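Long-range contacts in synaptic vesicle membrane protein VAT-1 homolog-like (Homo sapiens, PDB 4A27), which probably acts as an oxidoreductase of the zinc-containing alcohol dehydrogenase family, in the quinone oxidoreductase subfamily: residues N168-G173 against V187-D192; D210-C215 against S226-L231; M125-A130 against V159-S164. All coordinates share one frame; numbering follows the deposited sequence.

Interaction 1 (N168-G173 against V187-D192)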
ATOM      1  N   ASN A 168       9.181  -0.042  18.310  1.00 47.13           N
ATOM      2  CA  ASN A 168       8.127  -0.938  18.748  1.00 47.84           C
ATOM      3  C   ASN A 168       7.524  -1.718  17.588  1.00 42.20           C
ATOM      4  O   ASN A 168       6.303  -1.850  17.476  1.00 52.03           O
ATOM      5  CB  ASN A 168       7.025  -0.177  19.519  1.00 48.48           C
ATOM      6  CG  ASN A 168       7.594   0.777  20.556  1.00 58.19           C
ATOM      7  OD1 ASN A 168       8.295   0.360  21.469  1.00 74.02           O
ATOM      8  ND2 ASN A 168       7.320   2.066  20.397  1.00 65.76           N
ATOM      9  N   VAL A 169       8.376  -2.268  16.733  1.00 43.76           N
ATOM     10  CA  VAL A 169       7.866  -3.095  15.647  1.00 38.46           C
ATOM     11  C   VAL A 169       8.086  -4.514  15.999  1.00 39.64           C
ATOM     12  O   VAL A 169       9.202  -4.891  16.323  1.00 39.68           O
ATOM     13  CB  VAL A 169       8.502  -2.696  14.310  1.00 38.40           C
ATOM     14  CG1 VAL A 169       8.190  -3.692  13.183  1.00 31.63           C
ATOM     15  CG2 VAL A 169       7.917  -1.331  13.934  1.00 33.26           C
ATOM     16  N   THR A 170       7.026  -5.325  15.914  1.00 38.54           N
ATOM     17  CA  THR A 170       7.127  -6.739  16.250  1.00 43.52           C
ATOM     18  C   THR A 170       7.304  -7.565  14.987  1.00 39.12           C
ATOM     19  O   THR A 170       6.451  -7.552  14.102  1.00 43.69           O
ATOM     20  CB  THR A 170       5.877  -7.204  17.037  1.00 49.79           C
ATOM     21  OG1 THR A 170       5.748  -6.400  18.201  1.00 42.01           O
ATOM     22  CG2 THR A 170       5.963  -8.649  17.456  1.00 44.80           C
ATOM     23  N   VAL A 171       8.423  -8.277  14.914  1.00 34.94           N
ATOM     24  CA  VAL A 171       8.782  -9.054  13.740  1.00 36.09           C
ATOM     25  C   VAL A 171       8.613 -10.528  14.066  1.00 37.56           C
ATOM     26  O   VAL A 171       9.203 -11.055  15.022  1.00 42.66           O
ATOM     27  CB  VAL A 171      10.239  -8.763  13.309  1.00 34.94           C
ATOM     28  CG1 VAL A 171      10.624  -9.526  12.002  1.00 30.16           C
ATOM     29  CG2 VAL A 171      10.500  -7.200  13.190  1.00 32.57           C
ATOM     30  N   PHE A 172       7.790 -11.170  13.276  1.00 38.39           N
ATOM     31  CA  PHE A 172       7.571 -12.590  13.332  1.00 35.74           C
ATOM     32  C   PHE A 172       8.337 -13.176  12.161  1.00 49.38           C
ATOM     33  O   PHE A 172       8.223 -12.671  11.029  1.00 42.73           O
ATOM     34  CB  PHE A 172       6.081 -12.887  13.179  1.00 44.99           C
ATOM     35  CG  PHE A 172       5.224 -12.405  14.339  1.00 45.32           C
ATOM     36  CD1 PHE A 172       5.047 -13.206  15.454  1.00 61.66           C
ATOM     37  CD2 PHE A 172       4.615 -11.169  14.327  1.00 42.52           C
ATOM     38  CE1 PHE A 172       4.255 -12.777  16.518  1.00 53.15           C
ATOM     39  CE2 PHE A 172       3.828 -10.730  15.374  1.00 50.35           C
ATOM     40  CZ  PHE A 172       3.652 -11.550  16.488  1.00 51.25           C
ATOM     41  N   GLY A 173       9.171 -14.186  12.444  1.00 37.35           N
ATOM     42  CA  GLY A 173       9.906 -14.884  11.421  1.00 35.87           C
ATOM     43  C   GLY A 173       9.548 -16.363  11.380  1.00 41.99           C
ATOM     44  O   GLY A 173       9.141 -16.931  12.388  1.00 53.41           O
ATOM     45  N   VAL A 187      14.917 -11.501  15.352  1.00 42.19           N
ATOM     46  CA  VAL A 187      13.473 -11.239  15.260  1.00 42.83           C
ATOM     47  C   VAL A 187      12.831 -11.293  16.664  1.00 45.48           C
ATOM     48  O   VAL A 187      13.496 -11.641  17.607  1.00 49.20           O
ATOM     49  CB  VAL A 187      12.853 -12.256  14.310  1.00 42.77           C
ATOM     50  CG1 VAL A 187      13.611 -12.239  12.957  1.00 36.81           C
ATOM     51  CG2 VAL A 187      12.867 -13.642  14.933  1.00 43.11           C
ATOM     52  N   THR A 188      11.575 -10.890  16.829  1.00 52.54           N
ATOM     53  CA  THR A 188      10.954 -10.919  18.161  1.00 52.00           C
ATOM     54  C   THR A 188      10.462 -12.319  18.536  1.00 57.31           C
ATOM     55  O   THR A 188      10.587 -12.753  19.692  1.00 46.15           O
ATOM     56  CB  THR A 188       9.765  -9.949  18.296  1.00 44.34           C
ATOM     57  OG1 THR A 188      10.029  -8.720  17.596  1.00 40.90           O
ATOM     58  CG2 THR A 188       9.458  -9.676  19.822  1.00 39.26           C
ATOM     59  N   HIS A 189       9.861 -12.995  17.563  1.00 45.02           N
ATOM     60  CA  HIS A 189       9.363 -14.355  17.728  1.00 48.69           C
ATOM     61  C   HIS A 189       9.693 -15.129  16.457  1.00 48.87           C
ATOM     62  O   HIS A 189       9.457 -14.639  15.361  1.00 47.39           O
ATOM     63  CB  HIS A 189       7.848 -14.379  17.960  1.00 49.53           C
ATOM     64  CG  HIS A 189       7.426 -13.593  19.158  1.00 70.72           C
ATOM     65  ND1 HIS A 189       6.733 -12.405  19.064  1.00 65.21           N
ATOM     66  CD2 HIS A 189       7.630 -13.807  20.481  1.00 60.18           C
ATOM     67  CE1 HIS A 189       6.509 -11.931  20.279  1.00 61.25           C
ATOM     68  NE2 HIS A 189       7.052 -12.757  21.155  1.00 63.67           N
ATOM     69  N   LEU A 190      10.197 -16.346  16.626  1.00 47.88           N
ATOM     70  CA  LEU A 190      10.637 -17.183  15.525  1.00 55.31           C
ATOM     71  C   LEU A 190       9.866 -18.496  15.542  1.00 60.58           C
ATOM     72  O   LEU A 190       9.734 -19.113  16.589  1.00 65.11           O
ATOM     73  CB  LEU A 190      12.153 -17.439  15.658  1.00 46.42           C
ATOM     74  CG  LEU A 190      12.911 -17.985  14.458  1.00 44.11           C
ATOM     75  CD1 LEU A 190      12.856 -17.025  13.260  1.00 49.45           C
ATOM     76  CD2 LEU A 190      14.373 -18.321  14.813  1.00 46.81           C
ATOM     77  N   PHE A 191       9.377 -18.925  14.379  1.00 50.03           N
ATOM     78  CA  PHE A 191       8.571 -20.130  14.285  1.00 61.29           C
ATOM     79  C   PHE A 191       9.087 -21.121  13.262  1.00 68.75           C
ATOM     80  O   PHE A 191       9.808 -20.784  12.314  1.00 63.43           O
ATOM     81  CB  PHE A 191       7.115 -19.775  13.979  1.00 60.32           C
ATOM     82  CG  PHE A 191       6.497 -18.909  15.016  1.00 66.80           C
ATOM     83  CD1 PHE A 191       6.524 -19.284  16.357  1.00 81.67           C
ATOM     84  CD2 PHE A 191       5.916 -17.707  14.679  1.00 71.66           C
ATOM     85  CE1 PHE A 191       5.963 -18.476  17.335  1.00 81.15           C
ATOM     86  CE2 PHE A 191       5.348 -16.897  15.656  1.00 66.12           C
ATOM     87  CZ  PHE A 191       5.378 -17.276  16.976  1.00 76.27           C
ATOM     88  N   ASP A 192       8.708 -22.368  13.479  1.00 62.03           N
ATOM     89  CA  ASP A 192       9.127 -23.435  12.626  1.00 57.01           C
ATOM     90  C   ASP A 192       8.323 -23.333  11.372  1.00 57.14           C
ATOM     91  O   ASP A 192       7.090 -23.273  11.396  1.00 58.05           O
ATOM     92  CB  ASP A 192       8.895 -24.787  13.285  1.00 67.29           C
ATOM     93  CG  ASP A 192       9.449 -25.935  12.455  1.00 79.40           C
ATOM     94  OD1 ASP A 192       9.321 -25.911  11.203  1.00 63.45           O
ATOM     95  OD2 ASP A 192      10.019 -26.856  13.057  1.00 93.82           O
TER
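The rings of Phe172 and His189 lie near parallel, planes 28° apart, but are slid so far along each other that they barely overlap, with centroids 5.4 Å apart. Phe191 comes to the rim of the Phe172 ring, near its plane, where its CE2 is 3.7 Å from Phe172 CD1. The His189 ring carries the methyl CG2 of its neighbour Thr188 over one face, offset toward the rim, and Thr170 CG2 stands at its edge. These groups dress one face of a parallel strand pair at one edge of the Rossmann-type sheet, with strand 189-192 outermost, in the beta-alpha-beta unit made of strand 170-175, helix 180-183 and strand 189-192. Phe172 and His189 are bridge partners and share a first torsion (chi1 -67° and -58°), each CG anti to its carbonyl carbon, so they leave the sheet side by side and Phe172 CE1 reaches within 3.6 Å of His189 ND1. An alanine in place of Phe172 would remove the ring and would probably cost His189 and Phe191 the aromatic neighbour that both of them touch. On the side of the strand opposite Phe172, Val171 CG1 meets CG1 of Val187, which still belongs to the loop before the second strand, the two side chains crossing at about a right angle.

The backbone supplies the regular part of the pairing: Gly173 N donates to His189 O at 3.0 Å, nearly along the C=O axis, and Phe191 N to Gly173 O at 2.8 Å. Phe191 also packs on helix 197-204, and strand 145-148 pairs with Phe172 on its other side. Just before the second strand begins the pattern changes. Val171 O accepts from both Thr188 N and His189 N, while Val171 N turns to a side chain, donating to Thr188 OG1 across 3.2 Å in a nearly straight bond.

Interaction 2 (D210-C215 against S226-L231). With EDO (1,2-ethanediol), chain C.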
ATOM      1  N   ASP A 210       0.254  -6.546  10.361  1.00 38.87           N
ATOM      2  CA  ASP A 210       0.084  -5.453   9.435  1.00 41.83           C
ATOM      3  C   ASP A 210       0.683  -5.722   8.067  1.00 47.06           C
ATOM      4  O   ASP A 210       0.118  -5.278   7.051  1.00 40.62           O
ATOM      5  CB  ASP A 210       0.732  -4.190  10.007  1.00 42.29           C
ATOM      6  CG  ASP A 210       0.091  -3.760  11.307  1.00 44.78           C
ATOM      7  OD1 ASP A 210      -1.034  -3.238  11.225  1.00 50.41           O
ATOM      8  OD2 ASP A 210       0.678  -3.989  12.396  1.00 44.56           O
ATOM      9  N   ILE A 211       1.818  -6.437   8.032  1.00 46.02           N
ATOM     10  CA  ILE A 211       2.516  -6.689   6.782  1.00 38.60           C
ATOM     11  C   ILE A 211       2.969  -8.139   6.703  1.00 41.88           C
ATOM     12  O   ILE A 211       3.625  -8.654   7.637  1.00 32.63           O
ATOM     13  CB  ILE A 211       3.756  -5.820   6.636  1.00 37.79           C
ATOM     14  CG1 ILE A 211       3.436  -4.326   6.736  1.00 37.15           C
ATOM     15  CG2 ILE A 211       4.533  -6.189   5.320  1.00 36.52           C
ATOM     16  CD1 ILE A 211       4.726  -3.485   6.837  1.00 32.32           C
ATOM     17  N   VAL A 212       2.644  -8.796   5.589  1.00 33.59           N
ATOM     18  CA  VAL A 212       3.196 -10.111   5.310  1.00 39.73           C
ATOM     19  C   VAL A 212       4.110 -10.005   4.078  1.00 38.95           C
ATOM     20  O   VAL A 212       3.663  -9.487   3.050  1.00 36.30           O
ATOM     21  CB  VAL A 212       2.114 -11.183   5.060  1.00 40.46           C
ATOM     22  CG1 VAL A 212       2.805 -12.550   4.706  1.00 42.61           C
ATOM     23  CG2 VAL A 212       1.203 -11.365   6.295  1.00 45.66           C
ATOM     24  N   LEU A 213       5.346 -10.517   4.199  1.00 35.86           N
ATOM     25  CA  LEU A 213       6.327 -10.543   3.122  1.00 34.96           C
ATOM     26  C   LEU A 213       6.629 -11.968   2.729  1.00 39.81           C
ATOM     27  O   LEU A 213       7.164 -12.766   3.523  1.00 38.89           O
ATOM     28  CB  LEU A 213       7.617  -9.879   3.526  1.00 36.31           C
ATOM     29  CG  LEU A 213       7.474  -8.474   4.061  1.00 37.40           C
ATOM     30  CD1 LEU A 213       8.782  -8.012   4.647  1.00 43.51           C
ATOM     31  CD2 LEU A 213       6.963  -7.572   2.906  1.00 32.27           C
ATOM     32  N   ASP A 214       6.277 -12.301   1.490  1.00 40.30           N
ATOM     33  CA  ASP A 214       6.304 -13.676   1.047  1.00 36.00           C
ATOM     34  C   ASP A 214       7.042 -13.834  -0.274  1.00 49.80           C
ATOM     35  O   ASP A 214       6.615 -13.292  -1.312  1.00 43.63           O
ATOM     36  CB  ASP A 214       4.862 -14.148   0.846  1.00 43.04           C
ATOM     37  CG  ASP A 214       4.756 -15.663   0.738  1.00 49.27           C
ATOM     38  OD1 ASP A 214       5.748 -16.368   1.052  1.00 49.22           O
ATOM     39  OD2 ASP A 214       3.663 -16.136   0.386  1.00 57.54           O
ATOM     40  N   CYS A 215       8.117 -14.618  -0.279  1.00 60.78           N
ATOM     41  CA  CYS A 215       8.945 -14.704  -1.491  1.00 76.03           C
ATOM     42  C   CYS A 215       8.382 -15.680  -2.514  1.00 72.17           C
ATOM     43  O   CYS A 215       7.529 -16.510  -2.202  1.00 83.11           O
ATOM     44  CB  CYS A 215      10.419 -15.011  -1.158  1.00 84.69           C
ATOM     45  SG  CYS A 215      10.773 -16.700  -0.664  1.00119.67           S
ATOM     46  N   SER A 226      -4.910 -14.681   5.045  1.00 70.14           N
ATOM     47  CA  SER A 226      -5.689 -14.883   6.266  1.00 72.36           C
ATOM     48  C   SER A 226      -4.972 -14.320   7.494  1.00 61.09           C
ATOM     49  O   SER A 226      -5.571 -14.156   8.558  1.00 57.80           O
ATOM     50  CB  SER A 226      -5.937 -16.390   6.484  1.00 71.10           C
ATOM     51  N   LEU A 227      -3.680 -14.052   7.350  1.00 57.17           N
ATOM     52  CA  LEU A 227      -2.859 -13.553   8.444  1.00 53.17           C
ATOM     53  C   LEU A 227      -2.984 -12.009   8.652  1.00 49.28           C
ATOM     54  O   LEU A 227      -2.579 -11.467   9.675  1.00 69.90           O
ATOM     55  CB  LEU A 227      -1.403 -13.915   8.128  1.00 45.62           C
ATOM     56  CG  LEU A 227      -0.777 -15.275   8.416  1.00 72.38           C
ATOM     57  CD1 LEU A 227      -0.220 -15.303   9.850  1.00 67.58           C
ATOM     58  CD2 LEU A 227      -1.767 -16.410   8.126  1.00 83.49           C
ATOM     59  N   LEU A 228      -3.509 -11.299   7.672  1.00 48.48           N
ATOM     60  CA  LEU A 228      -3.493  -9.811   7.714  1.00 47.58           C
ATOM     61  C   LEU A 228      -4.548  -9.143   8.588  1.00 40.56           C
ATOM     62  O   LEU A 228      -5.740  -9.464   8.508  1.00 36.62           O
ATOM     63  CB  LEU A 228      -3.674  -9.261   6.303  1.00 50.76           C
ATOM     64  CG  LEU A 228      -2.518  -9.430   5.350  1.00 49.25           C
ATOM     65  CD1 LEU A 228      -3.059  -9.128   3.939  1.00 50.40           C
ATOM     66  CD2 LEU A 228      -1.349  -8.520   5.741  1.00 46.87           C
ATOM     67  N   LYS A 229      -4.118  -8.190   9.423  1.00 39.59           N
ATOM     68  CA  LYS A 229      -5.040  -7.276  10.066  1.00 35.65           C
ATOM     69  C   LYS A 229      -5.817  -6.490   8.970  1.00 46.14           C
ATOM     70  O   LYS A 229      -5.431  -6.505   7.810  1.00 44.22           O
ATOM     71  CB  LYS A 229      -4.285  -6.270  10.951  1.00 43.55           C
ATOM     72  CG  LYS A 229      -3.607  -6.801  12.201  1.00 52.45           C
ATOM     73  CD  LYS A 229      -3.125  -5.601  13.042  1.00 55.56           C
ATOM     74  CE  LYS A 229      -1.976  -5.952  14.006  1.00 70.48           C
ATOM     75  NZ  LYS A 229      -1.147  -4.713  14.356  1.00 56.37           N
ATOM     76  N   PRO A 230      -6.948  -5.827   9.332  1.00 42.09           N
ATOM     77  CA  PRO A 230      -7.560  -4.864   8.444  1.00 46.77           C
ATOM     78  C   PRO A 230      -6.575  -3.758   8.062  1.00 36.94           C
ATOM     79  O   PRO A 230      -5.792  -3.307   8.908  1.00 40.50           O
ATOM     80  CB  PRO A 230      -8.723  -4.265   9.291  1.00 46.05           C
ATOM     81  CG  PRO A 230      -8.986  -5.270  10.351  1.00 43.35           C
ATOM     82  CD  PRO A 230      -7.672  -5.951  10.613  1.00 42.41           C
ATOM     83  N   LEU A 231      -6.647  -3.335   6.806  1.00 39.50           N
ATOM     84  CA  LEU A 231      -5.706  -2.407   6.168  1.00 38.34           C
ATOM     85  C   LEU A 231      -4.301  -2.979   6.030  1.00 37.74           C
ATOM     86  O   LEU A 231      -3.405  -2.267   5.726  1.00 37.92           O
ATOM     87  CB  LEU A 231      -5.645  -1.058   6.898  1.00 42.23           C
ATOM     88  CG  LEU A 231      -7.038  -0.401   6.978  1.00 51.64           C
ATOM     89  CD1 LEU A 231      -6.996   0.935   7.715  1.00 45.75           C
ATOM     90  CD2 LEU A 231      -7.592  -0.247   5.554  1.00 44.94           C
TER
HETATM   91  C1  EDO C1387       0.079  -1.410   6.426  1.00 45.39           C
HETATM   92  O1  EDO C1387      -0.778  -2.173   5.555  1.00 46.40           O
HETATM   93  C2  EDO C1387       1.280  -0.927   5.644  1.00 37.67           C
HETATM   94  O2  EDO C1387       1.420   0.506   5.661  1.00 63.21           O
HETATM   95  O   HOH W   1      -2.930  -3.049   8.992  1.00 38.93           O
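Asp210 OD2 is held by two N-H donors, the ammonium NZ of Lys229, in a salt bridge of 2.8 Å, and the backbone N of Ser145. The contact lies at the N-terminal end of a central strand of the Rossmann-type sheet, where strand 209-215 is met by the chain returning toward its parallel neighbour, strand 232-237. NZ approaches OD2 from above the carboxylate plane, 33° out of it. With a positive charge and an amide N-H on one oxygen, Asp210 would be expected to stay ionised.

The torsions put both ends in place. Asp210 CB points away from 226-231, but its carboxylate swings back, while Lys229 starts toward the strand and stays extended beyond CG, so that its chain crosses the carboxylate obliquely and CD lies 3.6 Å from Asp210 OD1. That second oxygen is engaged by a water, which donates to Asp210 OD1 and to Pro230 O, 2.9 Å from each, and so ties the carboxylate to the corner at Pro230. Lys229 and Pro230 also pack on Arg289 and Gln287 of the second subunit, which places the salt bridge beside the subunit interface.

Apolar groups fill the rest. Val212 CG2, anti to its carbonyl carbon, is 3.9 Å from Leu228 CD2 and 4.1 Å from Leu227 CB; the same Leu228 methyl lies 3.8 Å from Asp210 O. At the same corner a 1,2-ethanediol, probably from the crystallisation liquor, donates from its O1 to Leu231 O over 2.6 Å.

Interaction 3 (M125-A130 against V159-S164)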
ATOM      1  N   MET A 125      20.916  -5.750  -3.602  1.00 39.07           N
ATOM      2  CA  MET A 125      19.688  -6.490  -3.877  1.00 37.90           C
ATOM      3  C   MET A 125      18.853  -6.654  -2.615  1.00 41.74           C
ATOM      4  O   MET A 125      17.675  -6.266  -2.597  1.00 35.12           O
ATOM      5  CB  MET A 125      19.974  -7.849  -4.509  1.00 37.02           C
ATOM      6  CG  MET A 125      20.406  -7.780  -5.983  1.00 61.48           C
ATOM      7  SD  MET A 125      19.036  -7.413  -7.115  1.00 53.33           S
ATOM      8  CE  MET A 125      18.416  -9.101  -7.302  1.00 43.00           C
ATOM      9  N   ASN A 126      19.452  -7.247  -1.574  1.00 36.36           N
ATOM     10  CA  ASN A 126      18.693  -7.604  -0.391  1.00 31.84           C
ATOM     11  C   ASN A 126      18.176  -6.382   0.345  1.00 32.20           C
ATOM     12  O   ASN A 126      16.981  -6.344   0.733  1.00 34.26           O
ATOM     13  CB  ASN A 126      19.463  -8.516   0.557  1.00 30.64           C
ATOM     14  CG  ASN A 126      19.731  -9.911  -0.022  1.00 37.44           C
ATOM     15  OD1 ASN A 126      19.123 -10.320  -0.995  1.00 39.70           O
ATOM     16  ND2 ASN A 126      20.649 -10.637   0.590  1.00 36.05           N
ATOM     17  N   PHE A 127      19.031  -5.389   0.567  1.00 35.59           N
ATOM     18  CA  PHE A 127      18.621  -4.270   1.390  1.00 32.73           C
ATOM     19  C   PHE A 127      17.702  -3.287   0.658  1.00 33.10           C
ATOM     20  O   PHE A 127      16.781  -2.733   1.277  1.00 33.56           O
ATOM     21  CB  PHE A 127      19.802  -3.563   2.055  1.00 34.26           C
ATOM     22  CG  PHE A 127      20.309  -4.292   3.271  1.00 34.23           C
ATOM     23  CD1 PHE A 127      21.147  -5.398   3.133  1.00 35.98           C
ATOM     24  CD2 PHE A 127      19.909  -3.902   4.550  1.00 36.99           C
ATOM     25  CE1 PHE A 127      21.574  -6.116   4.260  1.00 35.48           C
ATOM     26  CE2 PHE A 127      20.343  -4.610   5.688  1.00 35.85           C
ATOM     27  CZ  PHE A 127      21.185  -5.718   5.525  1.00 41.98           C
ATOM     28  N   VAL A 128      17.901  -3.085  -0.648  1.00 32.85           N
ATOM     29  CA  VAL A 128      16.996  -2.216  -1.379  1.00 33.64           C
ATOM     30  C   VAL A 128      15.613  -2.904  -1.438  1.00 31.71           C
ATOM     31  O   VAL A 128      14.595  -2.265  -1.282  1.00 30.44           O
ATOM     32  CB  VAL A 128      17.522  -1.847  -2.816  1.00 38.81           C
ATOM     33  CG1 VAL A 128      16.495  -1.114  -3.589  1.00 34.67           C
ATOM     34  CG2 VAL A 128      18.817  -0.983  -2.743  1.00 36.32           C
ATOM     35  N   THR A 129      15.575  -4.210  -1.653  1.00 34.16           N
ATOM     36  CA  THR A 129      14.292  -4.903  -1.716  1.00 36.04           C
ATOM     37  C   THR A 129      13.534  -4.712  -0.405  1.00 31.29           C
ATOM     38  O   THR A 129      12.361  -4.361  -0.371  1.00 30.64           O
ATOM     39  CB  THR A 129      14.519  -6.399  -2.019  1.00 34.28           C
ATOM     40  OG1 THR A 129      15.089  -6.511  -3.317  1.00 36.55           O
ATOM     41  CG2 THR A 129      13.230  -7.233  -1.937  1.00 28.87           C
ATOM     42  N   ALA A 130      14.224  -4.980   0.675  1.00 32.45           N
ATOM     43  CA  ALA A 130      13.680  -4.861   2.012  1.00 33.49           C
ATOM     44  C   ALA A 130      13.158  -3.463   2.258  1.00 31.74           C
ATOM     45  O   ALA A 130      12.047  -3.268   2.722  1.00 32.06           O
ATOM     46  CB  ALA A 130      14.775  -5.213   3.035  1.00 28.11           C
ATOM     47  N   VAL A 159      15.212  -7.351   6.201  1.00 28.21           N
ATOM     48  CA  VAL A 159      13.908  -6.914   6.727  1.00 29.42           C
ATOM     49  C   VAL A 159      13.938  -6.779   8.287  1.00 28.94           C
ATOM     50  O   VAL A 159      13.490  -5.759   8.853  1.00 33.12           O
ATOM     51  CB  VAL A 159      12.752  -7.859   6.263  1.00 32.08           C
ATOM     52  CG1 VAL A 159      11.432  -7.654   7.048  1.00 30.87           C
ATOM     53  CG2 VAL A 159      12.432  -7.750   4.718  1.00 34.66           C
ATOM     54  N   ALA A 160      14.523  -7.762   8.983  1.00 36.64           N
ATOM     55  CA  ALA A 160      14.556  -7.736  10.478  1.00 32.83           C
ATOM     56  C   ALA A 160      15.357  -6.557  10.962  1.00 36.18           C
ATOM     57  O   ALA A 160      14.967  -5.888  11.877  1.00 34.55           O
ATOM     58  CB  ALA A 160      15.129  -9.023  11.061  1.00 32.45           C
ATOM     59  N   GLN A 161      16.474  -6.277  10.317  1.00 37.63           N
ATOM     60  CA  GLN A 161      17.341  -5.197  10.765  1.00 34.34           C
ATOM     61  C   GLN A 161      16.653  -3.847  10.536  1.00 40.43           C
ATOM     62  O   GLN A 161      16.777  -2.953  11.348  1.00 40.18           O
ATOM     63  CB  GLN A 161      18.665  -5.221   9.980  1.00 35.55           C
ATOM     64  CG  GLN A 161      19.538  -6.399  10.350  1.00 38.34           C
ATOM     65  CD  GLN A 161      20.850  -6.402   9.635  1.00 37.84           C
ATOM     66  OE1 GLN A 161      21.322  -5.349   9.200  1.00 37.34           O
ATOM     67  NE2 GLN A 161      21.493  -7.571   9.554  1.00 34.88           N
ATOM     68  N   LEU A 162      15.979  -3.689   9.390  1.00 32.99           N
ATOM     69  CA  LEU A 162      15.319  -2.432   9.096  1.00 35.63           C
ATOM     70  C   LEU A 162      14.105  -2.193   9.995  1.00 34.93           C
ATOM     71  O   LEU A 162      13.865  -1.060  10.404  1.00 33.94           O
ATOM     72  CB  LEU A 162      14.913  -2.325   7.618  1.00 31.43           C
ATOM     73  CG  LEU A 162      16.038  -2.135   6.650  1.00 30.97           C
ATOM     74  CD1 LEU A 162      15.561  -2.399   5.192  1.00 30.64           C
ATOM     75  CD2 LEU A 162      16.578  -0.684   6.883  1.00 34.42           C
ATOM     76  N   CYS A 163      13.344  -3.245  10.308  1.00 38.50           N
ATOM     77  CA  CYS A 163      12.242  -3.108  11.279  1.00 35.56           C
ATOM     78  C   CYS A 163      12.756  -2.554  12.635  1.00 44.56           C
ATOM     79  O   CYS A 163      12.066  -1.765  13.293  1.00 37.72           O
ATOM     80  CB  CYS A 163      11.546  -4.433  11.518  1.00 34.10           C
ATOM     81  SG  CYS A 163      10.523  -4.983  10.103  1.00 35.33           S
ATOM     82  N   SER A 164      13.961  -2.958  13.034  1.00 37.36           N
ATOM     83  CA  SER A 164      14.514  -2.522  14.311  1.00 44.53           C
ATOM     84  C   SER A 164      14.890  -1.043  14.313  1.00 45.53           C
ATOM     85  O   SER A 164      15.145  -0.493  15.376  1.00 54.00           O
ATOM     86  CB  SER A 164      15.718  -3.384  14.733  1.00 47.54           C
ATOM     87  OG  SER A 164      16.879  -3.077  13.980  1.00 53.76           O
TER
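Helix 154-163, which follows the first strand of the Rossmann-type sheet, packs here against helix 124-137. The two short axes come within 9.8 Å and cross at -51°. Ala130 is the point of closest backbone approach, next to Val159, and its lone methyl, directed at the other helix, takes two neighbours at once. Ala130 CB lies 3.6 Å from Leu162 CD1 and 3.8 Å from Val159 CG2, two residues one turn apart on helix 154-163.

One turn earlier, Phe127 carries its ring across to Gln161. The amide oxygen OE1 meets the ring in plane at its edge, 3.7 Å from both CZ and CE2, with ring and amide planes 58° apart. Gln161 OE1 is also held by the backbone N of Lys310, which would help fix the amide against the ring. Helix 290-305 covers the same cluster, its Leu300 on Phe127 and its Leu303 on Leu162.

Within helix 124-137, Thr129 OG1 donates to Met125 O, 2.7 Å away, alongside the usual backbone bond to that oxygen. Such a buried, largely apolar crossing of helices, one of them the first helix of the sheet's beta-alpha-beta succession, is typical of the helical layer packed on the parallel sheet of a Rossmann-type fold.

Followed from the N terminus, the three contacts come in series and none nests in or crosses another. Interaction 3 closes first, around a loop that contains strand 145-148, and joins two helices. Interaction 1 then closes a short loop through helix 180-183, adding the outer strand 189-192 to strand 170-175. Interaction 2 closes last, over a partly unmodelled loop, where the chain leaves strand 209-215 and heads for strand 232-237. Helix 154-163 links all three: Cys163 CB packs against Val171 CG2 of interaction 1, and Val159 CG1 against Leu213 CD1 of interaction 2. Interactions 1 and 2 do not touch but reach the same parallel sheet.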